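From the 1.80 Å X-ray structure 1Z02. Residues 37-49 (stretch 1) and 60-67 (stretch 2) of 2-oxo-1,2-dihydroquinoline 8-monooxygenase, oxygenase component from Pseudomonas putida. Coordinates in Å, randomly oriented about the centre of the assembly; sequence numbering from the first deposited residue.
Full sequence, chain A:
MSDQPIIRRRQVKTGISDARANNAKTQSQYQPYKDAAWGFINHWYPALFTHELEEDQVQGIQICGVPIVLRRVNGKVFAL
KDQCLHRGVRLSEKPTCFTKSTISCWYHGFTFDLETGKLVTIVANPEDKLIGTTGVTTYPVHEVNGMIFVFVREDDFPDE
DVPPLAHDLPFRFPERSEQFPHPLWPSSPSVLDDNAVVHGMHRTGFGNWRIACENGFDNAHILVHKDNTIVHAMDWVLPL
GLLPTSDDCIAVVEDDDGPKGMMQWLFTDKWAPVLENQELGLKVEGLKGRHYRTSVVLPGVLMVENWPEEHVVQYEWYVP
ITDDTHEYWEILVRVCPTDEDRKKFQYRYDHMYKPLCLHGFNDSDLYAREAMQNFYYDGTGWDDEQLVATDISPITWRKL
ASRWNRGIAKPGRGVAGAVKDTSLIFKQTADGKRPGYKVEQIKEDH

Stretch 1 37-49: AWGFINHWYPALF
Stretch 2 (60-67) GIQICGVP

Two strands can run nearly antiparallel and pack closely without sharing a single hydrogen bond, and residues 37-49 and 60-67 of this oxygenase component show how side-chain packing, helped by a few backbone contacts, joins them. Strand 43-49 and strand 60-63 lie 8.5 Å apart at closest approach, their directions 160° apart; Tyr45 CA is 8.2 Å from Ile63 CA, and Ala47 CA is 7.5 Å from Ile61 CA. Together the stretches bury 469 Å².

Between the strands the contacts are largely apolar. Ile61 (p, t) and Ile63 (m, t), alternating with Gln62, both point toward the first stretch. Ile61 CD1 reaches Ala47 CB at 3.5 Å, the small methyl admitting the long isoleucine branch, while Ile61 CG2 meets Leu48 CD2 at 4.1 Å; Leu48 is m, t. Tyr45 (chi1 -70°, chi2 96°) offers a ring face to Ile63 CG2, 3.9 Å from Tyr45 CD1.

Beyond the strand, a type I' turn from Ile63 to Val66 reverses the second stretch, closed by Val66 N to Ile63 O (2.8 Å) and Ile63 N to Val66 O (3.0 Å). Cys64 (phi/psi 54/34, chi1 -72°) and Gly65 (78/-7) occupy its corners. Cys64, the most heavily covered residue, places SG 3.5 Å from Phe40 O and 3.7 Å from Tyr45 OH, obliquely to the ring; Tyr45 OH itself donates to Phe40 O at 2.7 Å, linking the strand to the preceding loop beside the sulfur. Cys64 CA makes a CA-H...O contact of 3.3 Å with Trp38 O, which otherwise lacks a partner.

Both glycines suit their backbones as well as the contact. At Gly39 (104/168) a CB would jam against the preceding carbonyl O and lie 3.0 Å from Cys64 SG; Gly65 has the positive phi glycine favours, and a CB there would clash with Trp38 CE3, whose ring (chi1 -73°, chi2 81°) meets Gly65 CA edge-on, with CE3 at 3.9 Å. CD1 of Ile41 (t, t) lies 4.3 Å from CG2 of Val66 (t).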

# COMPACT_ATOMS: atom_id res chain seq x y z
N ALA A 37 -1.17 -18.45 -10.61
CA ALA A 37 -1.13 -17.00 -10.51
C ALA A 37 0.27 -16.42 -10.72
O ALA A 37 0.44 -15.41 -11.40
CB ALA A 37 -1.68 -16.56 -9.15
N TRP A 38 1.28 -17.07 -10.13
CA TRP A 38 2.67 -16.60 -10.26
C TRP A 38 3.32 -16.99 -11.58
O TRP A 38 4.46 -16.61 -11.85
CB TRP A 38 3.51 -17.11 -9.09
CG TRP A 38 3.20 -16.42 -7.81
CD1 TRP A 38 2.16 -16.68 -6.96
CD2 TRP A 38 3.91 -15.31 -7.25
NE1 TRP A 38 2.19 -15.80 -5.90
CE2 TRP A 38 3.26 -14.96 -6.05
CE3 TRP A 38 5.05 -14.59 -7.64
CZ2 TRP A 38 3.70 -13.90 -5.24
CZ3 TRP A 38 5.49 -13.55 -6.84
CH2 TRP A 38 4.81 -13.21 -5.65
N GLY A 39 2.59 -17.75 -12.39
CA GLY A 39 3.10 -18.16 -13.69
C GLY A 39 3.58 -19.60 -13.79
O GLY A 39 3.73 -20.30 -12.78
N PHE A 40 3.81 -20.05 -15.02
CA PHE A 40 4.29 -21.40 -15.29
C PHE A 40 5.82 -21.31 -15.31
O PHE A 40 6.39 -20.56 -16.10
CB PHE A 40 3.76 -21.90 -16.63
CG PHE A 40 2.28 -22.20 -16.62
CD1 PHE A 40 1.44 -21.64 -17.57
CD2 PHE A 40 1.73 -23.05 -15.66
CE1 PHE A 40 0.07 -21.92 -17.57
CE2 PHE A 40 0.36 -23.33 -15.66
CZ PHE A 40 -0.47 -22.77 -16.61
N ILE A 41 6.47 -22.07 -14.43
CA ILE A 41 7.92 -22.04 -14.37
C ILE A 41 8.50 -23.17 -15.21
O ILE A 41 7.79 -24.10 -15.58
CB ILE A 41 8.38 -22.13 -12.89
CG1 ILE A 41 9.82 -21.63 -12.77
CG2 ILE A 41 8.23 -23.55 -12.37
CD1 ILE A 41 10.27 -21.41 -11.34
N ASN A 42 9.80 -23.08 -15.49
CA ASN A 42 10.50 -24.06 -16.32
C ASN A 42 10.05 -23.87 -17.76
O ASN A 42 9.72 -24.83 -18.46
CB ASN A 42 10.19 -25.49 -15.86
CG ASN A 42 10.69 -25.77 -14.46
OD1 ASN A 42 10.13 -26.59 -13.74
ND2 ASN A 42 11.75 -25.09 -14.07
N HIS A 43 10.06 -22.61 -18.20
CA HIS A 43 9.68 -22.22 -19.56
C HIS A 43 10.57 -21.07 -20.03
O HIS A 43 11.20 -20.40 -19.22
CB HIS A 43 8.21 -21.76 -19.61
CG HIS A 43 7.22 -22.88 -19.74
ND1 HIS A 43 6.62 -23.47 -18.65
CD2 HIS A 43 6.72 -23.50 -20.83
CE1 HIS A 43 5.78 -24.41 -19.06
NE2 HIS A 43 5.83 -24.45 -20.38
N TRP A 44 10.63 -20.87 -21.35
CA TRP A 44 11.43 -19.79 -21.92
C TRP A 44 10.60 -18.51 -21.95
O TRP A 44 9.41 -18.55 -22.27
CB TRP A 44 11.90 -20.11 -23.35
CG TRP A 44 12.98 -21.15 -23.46
CD1 TRP A 44 12.81 -22.50 -23.63
CD2 TRP A 44 14.39 -20.93 -23.43
NE1 TRP A 44 14.04 -23.13 -23.69
CE2 TRP A 44 15.03 -22.18 -23.57
CE3 TRP A 44 15.19 -19.78 -23.29
CZ2 TRP A 44 16.42 -22.33 -23.58
CZ3 TRP A 44 16.58 -19.93 -23.30
CH2 TRP A 44 17.17 -21.19 -23.44
N TYR A 45 11.22 -17.39 -21.62
CA TYR A 45 10.55 -16.09 -21.64
C TYR A 45 11.51 -15.04 -22.17
O TYR A 45 12.73 -15.19 -22.05
CB TYR A 45 10.14 -15.64 -20.23
CG TYR A 45 9.02 -16.41 -19.59
CD1 TYR A 45 9.29 -17.46 -18.72
CD2 TYR A 45 7.69 -16.08 -19.85
CE1 TYR A 45 8.25 -18.17 -18.11
CE2 TYR A 45 6.65 -16.78 -19.25
CZ TYR A 45 6.94 -17.83 -18.38
OH TYR A 45 5.92 -18.54 -17.79
N PRO A 46 10.98 -13.96 -22.77
CA PRO A 46 11.86 -12.90 -23.28
C PRO A 46 12.28 -12.10 -22.04
O PRO A 46 11.44 -11.79 -21.18
CB PRO A 46 10.93 -12.13 -24.22
CG PRO A 46 9.59 -12.27 -23.57
CD PRO A 46 9.58 -13.73 -23.18
N ALA A 47 13.56 -11.80 -21.92
CA ALA A 47 14.05 -11.06 -20.76
C ALA A 47 14.32 -9.59 -21.07
O ALA A 47 13.89 -8.69 -20.33
CB ALA A 47 15.33 -11.71 -20.21
N LEU A 48 15.05 -9.35 -22.15
CA LEU A 48 15.40 -7.99 -22.54
C LEU A 48 15.71 -7.95 -24.03
O LEU A 48 16.00 -8.98 -24.62
CB LEU A 48 16.66 -7.53 -21.79
CG LEU A 48 16.65 -7.36 -20.27
CD1 LEU A 48 18.07 -7.26 -19.76
CD2 LEU A 48 15.85 -6.13 -19.90
N PHE A 49 15.61 -6.77 -24.62
CA PHE A 49 15.97 -6.61 -26.02
C PHE A 49 17.49 -6.54 -25.98
O PHE A 49 18.07 -6.12 -24.98
CB PHE A 49 15.42 -5.31 -26.60
CG PHE A 49 13.96 -5.36 -26.95
CD1 PHE A 49 13.04 -4.55 -26.28
CD2 PHE A 49 13.50 -6.19 -27.97
CE1 PHE A 49 11.68 -4.58 -26.61
CE2 PHE A 49 12.14 -6.23 -28.32
CZ PHE A 49 11.23 -5.42 -27.63
N GLY A 60 19.09 -6.23 -13.77
CA GLY A 60 18.26 -7.13 -13.01
C GLY A 60 16.79 -7.03 -13.41
O GLY A 60 16.30 -5.94 -13.70
N ILE A 61 16.11 -8.18 -13.44
CA ILE A 61 14.69 -8.27 -13.78
C ILE A 61 14.03 -9.28 -12.84
O ILE A 61 14.67 -9.80 -11.92
CB ILE A 61 14.48 -8.75 -15.24
CG1 ILE A 61 15.10 -10.14 -15.43
CG2 ILE A 61 15.10 -7.77 -16.21
CD1 ILE A 61 14.99 -10.67 -16.85
N GLN A 62 12.75 -9.54 -13.07
CA GLN A 62 12.03 -10.52 -12.25
C GLN A 62 10.97 -11.18 -13.12
O GLN A 62 10.14 -10.50 -13.74
CB GLN A 62 11.37 -9.85 -11.03
CG GLN A 62 10.89 -10.88 -10.00
CD GLN A 62 10.27 -10.27 -8.75
OE1 GLN A 62 10.12 -10.94 -7.74
NE2 GLN A 62 9.89 -9.00 -8.82
N ILE A 63 11.01 -12.52 -13.16
CA ILE A 63 10.07 -13.31 -13.95
C ILE A 63 9.58 -14.50 -13.12
O ILE A 63 10.38 -15.20 -12.51
CB ILE A 63 10.73 -13.83 -15.25
CG1 ILE A 63 11.13 -12.65 -16.14
CG2 ILE A 63 9.74 -14.74 -16.00
CD1 ILE A 63 11.95 -13.06 -17.36
N CYS A 64 8.27 -14.72 -13.11
CA CYS A 64 7.67 -15.79 -12.32
C CYS A 64 8.09 -15.69 -10.86
O CYS A 64 8.27 -16.70 -10.18
CB CYS A 64 8.05 -17.17 -12.86
SG CYS A 64 7.22 -17.60 -14.43
N GLY A 65 8.25 -14.45 -10.38
CA GLY A 65 8.65 -14.22 -9.01
C GLY A 65 10.14 -14.43 -8.74
O GLY A 65 10.62 -14.14 -7.65
N VAL A 66 10.86 -14.93 -9.74
CA VAL A 66 12.29 -15.19 -9.61
C VAL A 66 13.15 -14.01 -10.04
O VAL A 66 13.08 -13.55 -11.18
CB VAL A 66 12.71 -16.40 -10.48
CG1 VAL A 66 14.18 -16.70 -10.26
CG2 VAL A 66 11.86 -17.61 -10.13
N PRO A 67 13.95 -13.48 -9.11
CA PRO A 67 14.84 -12.35 -9.41
C PRO A 67 16.02 -12.86 -10.25
O PRO A 67 16.70 -13.82 -9.87
CB PRO A 67 15.25 -11.86 -8.02
CG PRO A 67 15.20 -13.09 -7.19
CD PRO A 67 13.97 -13.81 -7.68